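Long-range contacts in fucose-specific lectin (Aleuria aurantia, PDB 6GKE), which binds L-fucose, with strongest preference for the alpha-1,6-linked core fucose of glycoproteins, through sites set between the blades of a six-bladed beta-propeller: residues Ile74-Tyr79 and Phe90-Ser95; Arg177-Tyr182 and Glu191-Ser196. The protein carries 1 engineered substitution. All coordinates share one frame; numbering follows the deposited sequence. Where two conformers were deposited one is given.

Contact 1: Ile74-Tyr79 and Phe90-Ser95; sequences IQIRVY and FVYDGS. With FUC (alpha-L-fucopyranose), chain C; FUC (alpha-L-fucopyranose), chain B.
R77 and V91 run alongside one another on one face of an antiparallel hairpin in which I76 with Y92 and V78 with F90 are the hydrogen-bonded pairs. A bend at chi2 (-66°) folds the arginine so that its guanidinium lies flat over V91 CG1, which is 3.6 Å from its plane and offset toward the rim; R77 CD is 3.6 Å from V91 CG2. Branched and uncharged, V91 offers the flat cation an apolar surface and leaves its N-H groups to point outward in their own plane. Three sides of the group are used. In the Q75 conformer described, R77 NH1 and NH2 both close on Q75 OE1, each at 2.8 Å. The second N-H of R77 NH1 turns to I76 O, from above the carbonyl plane and on the face opposite to Y92 N. Toward the chain B fucose, R77 NE meets O4 at 2.9 Å and R77 NH2 meets O5 at 2.9 Å. The same Q75 conformer is held at NE2 by S70 OG and, through a water, by D93 O.

On the other face I76 and Y92 cross, CB to CB at 3.8 Å. Y92 CG stands anti to the backbone N (chi1 -173°), which lays one ring face under the chain C fucose; C4 of that sugar sits over the ring centre, while I74 O meets the ring edge at Y92 CD2, 3.2 Å away. I76 CD1 and I74 CG2 flank the same sugar. The two faces thus supply different parts of two like sites: an arginine, its rotation restrained by Q75 and the backbone O of I76, joins E89, Q101 and W153 around one fucose, and an aromatic platform joins R24, E36 and W97 around the other.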
ATOM      1  N   ILE A  74      32.983  -8.265   1.273  1.00  6.72           N
ATOM      2  CA  ILE A  74      32.109  -7.114   1.195  1.00  6.54           C
ATOM      3  C   ILE A  74      31.419  -6.942   2.547  1.00  6.03           C
ATOM      4  O   ILE A  74      30.785  -7.864   3.043  1.00  6.63           O
ATOM      5  CB  ILE A  74      31.082  -7.269   0.060  1.00  7.24           C
ATOM      6  CG1 ILE A  74      31.754  -7.461  -1.303  1.00  8.21           C
ATOM      7  CG2 ILE A  74      30.117  -6.095   0.047  1.00  7.45           C
ATOM      8  CD1 ILE A  74      32.663  -6.331  -1.728  1.00  9.32           C
ATOM      9  N   GLN A  75      31.552  -5.742   3.120  1.00  5.84           N
ATOM     10  CA  GLN A  75      30.847  -5.376   4.337  0.50  5.66           C
ATOM     11  C   GLN A  75      29.616  -4.545   3.967  1.00  5.26           C
ATOM     12  O   GLN A  75      29.701  -3.620   3.165  1.00  5.77           O
ATOM     13  CB  GLN A  75      31.756  -4.584   5.280  0.50  5.86           C
ATOM     14  CG  GLN A  75      32.999  -5.343   5.720  0.50  6.33           C
ATOM     15  CD  GLN A  75      32.754  -6.297   6.862  0.50  6.59           C
ATOM     16  OE1 GLN A  75      31.774  -6.191   7.598  0.50  7.25           O
ATOM     17  NE2 GLN A  75      33.665  -7.245   7.020  0.50  6.67           N
ATOM     18  N   ILE A  76      28.475  -4.893   4.569  1.00  4.92           N
ATOM     19  CA  ILE A  76      27.258  -4.110   4.423  1.00  4.78           C
ATOM     20  C   ILE A  76      26.717  -3.841   5.823  1.00  4.59           C
ATOM     21  O   ILE A  76      26.781  -4.708   6.698  1.00  4.86           O
ATOM     22  CB  ILE A  76      26.195  -4.797   3.540  1.00  5.04           C
ATOM     23  CG1 ILE A  76      26.780  -5.209   2.188  1.00  5.39           C
ATOM     24  CG2 ILE A  76      24.973  -3.903   3.382  1.00  5.07           C
ATOM     25  CD1 ILE A  76      25.924  -6.178   1.407  1.00  5.72           C
ATOM     26  N   ARG A  77      26.184  -2.639   6.022  1.00  4.53           N
ATOM     27  CA  ARG A  77      25.448  -2.313   7.236  1.00  4.61           C
ATOM     28  C   ARG A  77      24.102  -1.728   6.821  1.00  4.51           C
ATOM     29  O   ARG A  77      24.058  -0.819   5.987  1.00  5.07           O
ATOM     30  CB  ARG A  77      26.211  -1.311   8.108  1.00  4.86           C
ATOM     31  CG  ARG A  77      27.620  -1.742   8.485  1.00  5.03           C
ATOM     32  CD  ARG A  77      27.645  -2.959   9.397  1.00  5.22           C
ATOM     33  NE  ARG A  77      28.995  -3.332   9.807  1.00  5.68           N
ATOM     34  CZ  ARG A  77      29.799  -4.174   9.152  1.00  5.72           C
ATOM     35  NH1 ARG A  77      29.408  -4.756   8.030  1.00  5.84           N
ATOM     36  NH2 ARG A  77      31.009  -4.426   9.623  1.00  6.71           N
ATOM     37  N   VAL A  78      23.026  -2.277   7.399  1.00  4.51           N
ATOM     38  CA  VAL A  78      21.675  -1.814   7.155  1.00  4.49           C
ATOM     39  C   VAL A  78      21.110  -1.317   8.484  1.00  4.58           C
ATOM     40  O   VAL A  78      21.061  -2.069   9.451  1.00  5.34           O
ATOM     41  CB  VAL A  78      20.781  -2.908   6.546  1.00  5.03           C
ATOM     42  CG1 VAL A  78      19.366  -2.393   6.326  1.00  5.68           C
ATOM     43  CG2 VAL A  78      21.358  -3.440   5.246  1.00  5.46           C
ATOM     44  N   TYR A  79      20.700  -0.046   8.504  1.00  4.48           N
ATOM     45  CA  TYR A  79      20.157   0.620   9.688  1.00  4.49           C
ATOM     46  C   TYR A  79      18.636   0.657   9.595  1.00  4.30           C
ATOM     47  O   TYR A  79      18.068   0.843   8.522  1.00  4.72           O
ATOM     48  CB  TYR A  79      20.764   2.022   9.836  1.00  4.75           C
ATOM     49  CG  TYR A  79      22.254   1.905   9.999  1.00  4.74           C
ATOM     50  CD1 TYR A  79      22.778   1.456  11.197  1.00  4.79           C
ATOM     51  CD2 TYR A  79      23.126   2.086   8.937  1.00  4.90           C
ATOM     52  CE1 TYR A  79      24.130   1.210  11.352  1.00  4.88           C
ATOM     53  CE2 TYR A  79      24.485   1.846   9.072  1.00  4.93           C
ATOM     54  CZ  TYR A  79      24.985   1.390  10.279  1.00  4.90           C
ATOM     55  OH  TYR A  79      26.315   1.095  10.389  1.00  5.32           O
ATOM     56  N   PHE A  90      21.815  -4.327  11.000  1.00  4.79           N
ATOM     57  CA  PHE A  90      22.155  -5.645  10.485  1.00  4.89           C
ATOM     58  C   PHE A  90      23.475  -5.541   9.727  1.00  4.86           C
ATOM     59  O   PHE A  90      23.739  -4.573   9.023  1.00  5.64           O
ATOM     60  CB  PHE A  90      21.022  -6.219   9.635  1.00  5.35           C
ATOM     61  CG  PHE A  90      19.815  -6.476  10.493  1.00  5.61           C
ATOM     62  CD1 PHE A  90      19.785  -7.578  11.333  1.00  6.31           C
ATOM     63  CD2 PHE A  90      18.766  -5.573  10.555  1.00  5.78           C
ATOM     64  CE1 PHE A  90      18.725  -7.782  12.201  1.00  6.88           C
ATOM     65  CE2 PHE A  90      17.707  -5.779  11.423  1.00  6.34           C
ATOM     66  CZ  PHE A  90      17.687  -6.883  12.243  1.00  6.81           C
ATOM     67  N   VAL A  91      24.298  -6.568   9.915  1.00  5.10           N
ATOM     68  CA  VAL A  91      25.656  -6.646   9.418  1.00  5.19           C
ATOM     69  C   VAL A  91      25.756  -7.789   8.411  1.00  5.18           C
ATOM     70  O   VAL A  91      25.422  -8.913   8.750  1.00  5.93           O
ATOM     71  CB  VAL A  91      26.624  -6.916  10.584  1.00  5.74           C
ATOM     72  CG1 VAL A  91      28.008  -7.353  10.120  1.00  6.10           C
ATOM     73  CG2 VAL A  91      26.715  -5.719  11.513  1.00  6.01           C
ATOM     74  N   TYR A  92      26.273  -7.500   7.212  1.00  5.32           N
ATOM     75  CA  TYR A  92      26.839  -8.528   6.368  1.00  5.68           C
ATOM     76  C   TYR A  92      28.348  -8.433   6.560  1.00  5.70           C
ATOM     77  O   TYR A  92      28.942  -7.400   6.258  1.00  5.89           O
ATOM     78  CB  TYR A  92      26.462  -8.378   4.894  1.00  5.77           C
ATOM     79  CG  TYR A  92      26.919  -9.547   4.060  1.00  6.09           C
ATOM     80  CD1 TYR A  92      26.243 -10.753   4.104  1.00  6.77           C
ATOM     81  CD2 TYR A  92      28.046  -9.466   3.258  1.00  6.65           C
ATOM     82  CE1 TYR A  92      26.654 -11.842   3.352  1.00  7.85           C
ATOM     83  CE2 TYR A  92      28.476 -10.548   2.506  1.00  7.63           C
ATOM     84  CZ  TYR A  92      27.773 -11.736   2.548  1.00  8.21           C
ATOM     85  OH  TYR A  92      28.184 -12.802   1.801  1.00 10.69           O
ATOM     86  N   ASP A  93      28.942  -9.503   7.093  1.00  6.44           N
ATOM     87  CA  ASP A  93      30.322  -9.466   7.586  1.00  7.17           C
ATOM     88  C   ASP A  93      31.311 -10.002   6.542  1.00  7.78           C
ATOM     89  O   ASP A  93      32.454 -10.314   6.882  1.00  9.47           O
ATOM     90  CB  ASP A  93      30.439 -10.250   8.893  1.00  8.14           C
ATOM     91  CG  ASP A  93      30.280 -11.751   8.731  1.00  8.91           C
ATOM     92  OD1 ASP A  93      30.098 -12.213   7.582  1.00  8.89           O
ATOM     93  OD2 ASP A  93      30.344 -12.447   9.761  1.00 11.39           O
ATOM     94  N   GLY A  94      30.873 -10.097   5.282  1.00  7.76           N
ATOM     95  CA  GLY A  94      31.665 -10.674   4.205  1.00  8.48           C
ATOM     96  C   GLY A  94      31.212 -12.076   3.835  1.00  9.25           C
ATOM     97  O   GLY A  94      31.503 -12.535   2.731  1.00 10.44           O
ATOM     98  N   SER A  95      30.503 -12.757   4.750  1.00  9.62           N
ATOM     99  CA  SER A  95      30.052 -14.120   4.473  0.70 10.59           C
ATOM    100  C   SER A  95      28.633 -14.391   4.981  1.00  9.92           C
ATOM    101  O   SER A  95      27.971 -15.263   4.426  1.00 11.98           O
ATOM    102  CB  SER A  95      31.018 -15.138   5.014  0.70 11.95           C
ATOM    103  OG  SER A  95      31.107 -15.049   6.424  0.70 13.44           O
TER
HETATM  104  C1  FUC C 401      25.629 -11.839  -1.992  1.00 10.43           C
HETATM  105  C2  FUC C 401      24.298 -11.723  -1.277  1.00  8.93           C
HETATM  106  C3  FUC C 401      24.495 -11.234   0.156  1.00  7.56           C
HETATM  107  C4  FUC C 401      25.327  -9.961   0.173  1.00  6.78           C
HETATM  108  C5  FUC C 401      26.643 -10.216  -0.553  1.00  7.33           C
HETATM  109  C6  FUC C 401      27.539  -8.987  -0.628  1.00  7.62           C
HETATM  110  O1  FUC C 401      26.331 -12.928  -1.406  1.00 14.35           O
HETATM  111  O2  FUC C 401      23.667 -13.009  -1.254  1.00 12.06           O
HETATM  112  O3  FUC C 401      23.226 -11.058   0.796  1.00  7.31           O
HETATM  113  O4  FUC C 401      24.651  -8.884  -0.483  1.00  6.67           O
HETATM  114  O5  FUC C 401      26.360 -10.624  -1.893  1.00  8.17           O
HETATM  115  C1  FUC B   2      30.661  -4.355  13.335  1.00  8.32           C
HETATM  116  C2  FUC B   2      29.321  -3.898  13.898  1.00  7.36           C
HETATM  117  C3  FUC B   2      29.409  -2.456  14.380  1.00  6.62           C
HETATM  118  C4  FUC B   2      29.911  -1.580  13.235  1.00  6.32           C
HETATM  119  C5  FUC B   2      31.276  -2.092  12.789  1.00  6.80           C
HETATM  120  C6  FUC B   2      31.885  -1.282  11.658  1.00  7.09           C
HETATM  121  O2  FUC B   2      28.934  -4.752  14.980  1.00  8.65           O
HETATM  122  O3  FUC B   2      28.143  -2.031  14.898  1.00  6.57           O
HETATM  123  O4  FUC B   2      29.038  -1.631  12.098  1.00  6.36           O
HETATM  124  O5  FUC B   2      31.142  -3.452  12.340  1.00  7.10           O
HETATM  125  O   HOH W   1      32.141 -10.936   0.547  1.00 11.11           O
HETATM  126  O   HOH W   2      33.837  -9.195   9.094  1.00 17.01           O

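Contact 2: Arg177-Tyr182 and Glu191-Ser196; sequences RLRIYY and EHCWDS. With FUC (alpha-L-fucopyranose), chain F; FUC (alpha-L-fucopyranose), chain E.
L178 pairs with W194, and I180 with H192, as hydrogen-bonded pairs of two antiparallel strands whose axes come within 4.7 Å at 165°. R179 and C193 lie between them and Y181 and E191 beyond I180-H192, as non-hydrogen-bonded pairs on the opposite face. L178 O accepts from W194 N and, from the other side of its plane, from R179 NH1.

R179 bends at chi2 (-65°) and spreads its guanidinium beside C193, whose CB lies over one face and whose small, polarisable SG comes 3.4 Å from R179 CD. Both terminal nitrogens of R179 close on D195 OD1, NH2 at 2.9 Å on the syn lone pair. In the conformer described, R177 NE adds a weak, nearly straight bond to this oxygen, completing a salt-bridge network, while D195 OD2 is bonded to Y200. R179 above all would be expected to favour the charged form of the aspartate.

This is the middle hairpin of a four-stranded propeller blade, and it supplies the charged pair of one fucose site. R179 NE reaches O4 of the chain F fucose at 2.9 Å and R179 NH2 reaches O5; from the neighbouring strand E191, its CG anti to the backbone N (chi1 179°), extends to take O3 on OE1 at 2.6 Å and O4 on OE2 at 2.7 Å. The Y181 ring runs along the glutamate chain and brings OH to donate to E191 OE2 at 2.7 Å on its anti side, which helps fix the rotation of the carboxylate. F204 N bonds OE1, and W245 and G203 also bind this sugar. On the L178 face the flat, electron-rich W194 indole carries the chain E fucose, C5 lying 3.6 Å above its plane, with L178 CD1 beside its O4 and C6.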
ATOM      1  N   ARG A 177      34.944  14.282   4.811  1.00  6.70           N
ATOM      2  CA  ARG A 177      34.251  15.489   4.356  0.50  6.48           C
ATOM      3  C   ARG A 177      32.802  15.103   4.075  1.00  6.09           C
ATOM      4  O   ARG A 177      32.537  14.287   3.184  1.00  6.66           O
ATOM      5  CB  ARG A 177      34.868  16.076   3.083  0.50  7.23           C
ATOM      6  CG  ARG A 177      36.229  16.729   3.270  0.50  8.04           C
ATOM      7  CD  ARG A 177      36.769  17.274   1.960  0.50  9.58           C
ATOM      8  NE  ARG A 177      35.996  18.395   1.444  0.50 10.51           N
ATOM      9  CZ  ARG A 177      35.968  18.772   0.170  0.50 11.01           C
ATOM     10  NH1 ARG A 177      36.544  18.025  -0.756  0.50 12.01           N
ATOM     11  NH2 ARG A 177      35.352  19.886  -0.178  0.50 12.61           N
ATOM     12  N   LEU A 178      31.884  15.676   4.861  1.00  5.59           N
ATOM     13  CA  LEU A 178      30.500  15.201   4.911  1.00  5.43           C
ATOM     14  C   LEU A 178      29.540  16.297   4.465  1.00  5.18           C
ATOM     15  O   LEU A 178      29.734  17.463   4.805  1.00  5.30           O
ATOM     16  CB  LEU A 178      30.137  14.804   6.345  1.00  5.60           C
ATOM     17  CG  LEU A 178      31.175  13.980   7.098  1.00  6.29           C
ATOM     18  CD1 LEU A 178      30.629  13.604   8.464  1.00  6.77           C
ATOM     19  CD2 LEU A 178      31.598  12.741   6.319  1.00  6.63           C
ATOM     20  N   ARG A 179      28.479  15.897   3.758  1.00  4.88           N
ATOM     21  CA  ARG A 179      27.403  16.806   3.404  1.00  4.92           C
ATOM     22  C   ARG A 179      26.071  16.124   3.714  1.00  4.73           C
ATOM     23  O   ARG A 179      25.820  14.997   3.273  1.00  5.05           O
ATOM     24  CB  ARG A 179      27.467  17.215   1.930  1.00  5.43           C
ATOM     25  CG  ARG A 179      28.718  17.997   1.545  1.00  5.51           C
ATOM     26  CD  ARG A 179      28.812  19.362   2.214  1.00  5.64           C
ATOM     27  NE  ARG A 179      29.974  20.130   1.783  1.00  5.95           N
ATOM     28  CZ  ARG A 179      31.184  20.076   2.340  1.00  6.09           C
ATOM     29  NH1 ARG A 179      31.438  19.252   3.348  1.00  6.58           N
ATOM     30  NH2 ARG A 179      32.146  20.861   1.881  1.00  7.04           N
ATOM     31  N   ILE A 180      25.239  16.830   4.483  1.00  4.69           N
ATOM     32  CA  ILE A 180      23.946  16.338   4.952  1.00  4.94           C
ATOM     33  C   ILE A 180      22.868  17.279   4.422  1.00  4.99           C
ATOM     34  O   ILE A 180      22.996  18.496   4.556  1.00  5.99           O
ATOM     35  CB  ILE A 180      23.894  16.271   6.492  1.00  5.45           C
ATOM     36  CG1 ILE A 180      25.134  15.599   7.096  1.00  6.31           C
ATOM     37  CG2 ILE A 180      22.589  15.629   6.942  1.00  5.92           C
ATOM     38  CD1 ILE A 180      25.393  14.178   6.638  1.00  6.95           C
ATOM     39  N   TYR A 181      21.823  16.699   3.828  1.00  4.93           N
ATOM     40  CA  TYR A 181      20.729  17.435   3.203  1.00  5.16           C
ATOM     41  C   TYR A 181      19.435  17.078   3.924  1.00  5.38           C
ATOM     42  O   TYR A 181      19.181  15.922   4.227  1.00  6.10           O
ATOM     43  CB  TYR A 181      20.646  17.113   1.706  1.00  5.33           C
ATOM     44  CG  TYR A 181      21.927  17.467   1.007  1.00  5.43           C
ATOM     45  CD1 TYR A 181      22.165  18.756   0.565  1.00  5.46           C
ATOM     46  CD2 TYR A 181      22.952  16.544   0.900  1.00  5.50           C
ATOM     47  CE1 TYR A 181      23.380  19.114   0.008  1.00  5.55           C
ATOM     48  CE2 TYR A 181      24.173  16.883   0.344  1.00  5.56           C
ATOM     49  CZ  TYR A 181      24.394  18.177  -0.095  1.00  5.44           C
ATOM     50  OH  TYR A 181      25.616  18.515  -0.611  1.00  5.90           O
ATOM     51  N   TYR A 182      18.619  18.092   4.198  1.00  5.41           N
ATOM     52  CA  TYR A 182      17.380  17.896   4.945  1.00  5.59           C
ATOM     53  C   TYR A 182      16.420  19.021   4.567  1.00  5.49           C
ATOM     54  O   TYR A 182      16.833  19.990   3.949  1.00  6.66           O
ATOM     55  CB  TYR A 182      17.667  17.885   6.448  1.00  6.02           C
ATOM     56  CG  TYR A 182      18.239  19.186   6.953  1.00  6.35           C
ATOM     57  CD1 TYR A 182      19.594  19.459   6.873  1.00  6.78           C
ATOM     58  CD2 TYR A 182      17.412  20.174   7.458  1.00  6.65           C
ATOM     59  CE1 TYR A 182      20.115  20.670   7.295  1.00  7.27           C
ATOM     60  CE2 TYR A 182      17.916  21.387   7.895  1.00  7.03           C
ATOM     61  CZ  TYR A 182      19.273  21.639   7.809  1.00  7.05           C
ATOM     62  OH  TYR A 182      19.757  22.845   8.229  1.00  8.14           O
ATOM     63  N   GLU A 191      21.595  22.382   3.663  1.00  5.10           N
ATOM     64  CA  GLU A 191      22.817  21.601   3.640  1.00  5.24           C
ATOM     65  C   GLU A 191      23.635  21.928   4.887  1.00  5.30           C
ATOM     66  O   GLU A 191      23.821  23.097   5.210  1.00  5.72           O
ATOM     67  CB  GLU A 191      23.598  21.963   2.376  1.00  5.60           C
ATOM     68  CG  GLU A 191      24.925  21.251   2.200  1.00  5.64           C
ATOM     69  CD  GLU A 191      25.722  21.800   1.029  1.00  5.84           C
ATOM     70  OE1 GLU A 191      25.849  23.040   0.951  1.00  6.28           O
ATOM     71  OE2 GLU A 191      26.229  21.001   0.206  1.00  6.15           O
ATOM     72  N   HIS A 192      24.152  20.889   5.550  1.00  5.16           N
ATOM     73  CA  HIS A 192      25.085  21.047   6.667  1.00  5.25           C
ATOM     74  C   HIS A 192      26.378  20.325   6.289  1.00  5.28           C
ATOM     75  O   HIS A 192      26.331  19.253   5.691  1.00  5.78           O
ATOM     76  CB  HIS A 192      24.477  20.545   7.986  1.00  5.92           C
ATOM     77  CG  HIS A 192      24.756  21.444   9.145  1.00  6.48           C
ATOM     78  ND1 HIS A 192      24.326  22.754   9.165  1.00  7.20           N
ATOM     79  CD2 HIS A 192      25.395  21.224  10.316  1.00  6.66           C
ATOM     80  CE1 HIS A 192      24.701  23.304  10.302  1.00  7.61           C
ATOM     81  NE2 HIS A 192      25.366  22.392  11.023  1.00  7.39           N
ATOM     82  N   CYS A 193      27.516  20.929   6.646  1.00  5.13           N
ATOM     83  CA  CYS A 193      28.807  20.541   6.102  1.00  5.44           C
ATOM     84  C   CYS A 193      29.839  20.307   7.203  1.00  5.47           C
ATOM     85  O   CYS A 193      29.931  21.098   8.130  1.00  6.06           O
ATOM     86  CB  CYS A 193      29.386  21.648   5.234  1.00  5.84           C
ATOM     87  SG  CYS A 193      28.267  22.279   3.962  1.00  6.55           S
ATOM     88  N   TRP A 194      30.670  19.281   7.015  1.00  5.58           N
ATOM     89  CA  TRP A 194      31.863  19.061   7.814  1.00  5.91           C
ATOM     90  C   TRP A 194      33.039  18.872   6.861  1.00  6.20           C
ATOM     91  O   TRP A 194      32.987  17.981   6.031  1.00  6.59           O
ATOM     92  CB  TRP A 194      31.712  17.827   8.711  1.00  6.24           C
ATOM     93  CG  TRP A 194      32.933  17.504   9.520  1.00  6.68           C
ATOM     94  CD1 TRP A 194      34.093  16.925   9.093  1.00  6.79           C
ATOM     95  CD2 TRP A 194      33.106  17.733  10.928  1.00  6.90           C
ATOM     96  NE1 TRP A 194      34.977  16.797  10.132  1.00  7.38           N
ATOM     97  CE2 TRP A 194      34.391  17.267  11.276  1.00  7.33           C
ATOM     98  CE3 TRP A 194      32.289  18.270  11.928  1.00  7.04           C
ATOM     99  CZ2 TRP A 194      34.872  17.323  12.584  1.00  7.86           C
ATOM    100  CZ3 TRP A 194      32.763  18.319  13.220  1.00  7.92           C
ATOM    101  CH2 TRP A 194      34.038  17.853  13.541  1.00  8.04           C
ATOM    102  N   ASP A 195      34.080  19.695   7.013  1.00  6.87           N
ATOM    103  CA  ASP A 195      35.301  19.540   6.219  1.00  8.21           C
ATOM    104  C   ASP A 195      36.478  19.025   7.058  1.00  9.41           C
ATOM    105  O   ASP A 195      37.292  18.250   6.551  1.00 11.00           O
ATOM    106  CB  ASP A 195      35.703  20.849   5.540  1.00  9.12           C
ATOM    107  CG  ASP A 195      34.814  21.235   4.377  1.00  9.74           C
ATOM    108  OD1 ASP A 195      34.285  20.331   3.709  1.00 10.73           O
ATOM    109  OD2 ASP A 195      34.672  22.446   4.148  1.00 11.71           O
ATOM    110  N   SER A 196      36.611  19.496   8.302  1.00 10.05           N
ATOM    111  CA  SER A 196      37.814  19.180   9.066  1.00 11.77           C
ATOM    112  C   SER A 196      37.531  19.050  10.564  1.00 10.93           C
ATOM    113  O   SER A 196      37.832  18.005  11.141  1.00 11.93           O
ATOM    114  CB  SER A 196      38.914  20.186   8.806  1.00 14.12           C
ATOM    115  OG  SER A 196      38.481  21.505   9.094  1.00 16.10           O
TER
HETATM  116  C1  FUC F 406      30.710  24.006   0.514  1.00  8.04           C
HETATM  117  C2  FUC F 406      29.195  24.107   0.443  1.00  7.46           C
HETATM  118  C3  FUC F 406      28.710  23.795  -0.972  1.00  7.22           C
HETATM  119  C4  FUC F 406      29.233  22.424  -1.400  1.00  7.13           C
HETATM  120  C5  FUC F 406      30.755  22.450  -1.341  1.00  7.41           C
HETATM  121  C6  FUC F 406      31.380  21.118  -1.733  1.00  7.52           C
HETATM  122  O1  FUC F 406      31.240  25.087  -0.241  1.00  8.97           O
HETATM  123  O2  FUC F 406      28.784  25.417   0.862  1.00  8.45           O
HETATM  124  O3  FUC F 406      27.289  23.902  -1.054  1.00  7.07           O
HETATM  125  O4  FUC F 406      28.782  21.395  -0.516  1.00  6.83           O
HETATM  126  O5  FUC F 406      31.168  22.750   0.001  1.00  7.61           O
HETATM  127  C1  FUC E 405      33.367  13.204  14.534  1.00  9.58           C
HETATM  128  C2  FUC E 405      31.945  13.659  14.836  1.00  8.46           C
HETATM  129  C3  FUC E 405      31.572  14.801  13.881  1.00  7.36           C
HETATM  130  C4  FUC E 405      31.776  14.367  12.427  1.00  7.18           C
HETATM  131  C5  FUC E 405      33.245  13.996  12.267  1.00  7.93           C
HETATM  132  C6  FUC E 405      33.594  13.596  10.849  1.00  8.49           C
HETATM  133  O1  FUC E 405      34.247  14.243  14.959  1.00 10.92           O
HETATM  134  O2  FUC E 405      31.841  14.050  16.219  1.00 10.29           O
HETATM  135  O3  FUC E 405      30.237  15.245  14.123  1.00  6.84           O
HETATM  136  O4  FUC E 405      31.000  13.213  12.097  1.00  6.83           O
HETATM  137  O5  FUC E 405      33.551  12.907  13.140  1.00  8.61           O
HETATM  138  O   HOH W   3      34.843  22.678   1.391  1.00 24.24           O
HETATM  139  O   HOH W   4      22.233  23.659   7.511  1.00  7.84           O

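Overall arrangement
Contact 1 closes before contact 2 opens along the chain, and each joins the two middle strands of a separate four-stranded antiparallel sheet: 73-81 with 87-93, and 177-183 with 188-194. These sheets are blades of the six-bladed propeller, belonging to repeats 2 and 4, with the sheet containing strands 116-120 to 153-162 between them in sequence. The centres of the contacts are 25 Å apart and their nearest atoms about 13 Å, with no touch. Since fucose sites lie between adjacent blades, each hairpin contributes to two sites, one on either face. The four fucoses touched by the two hairpins are all different, consistent with a multivalent lectin built by repeating one design.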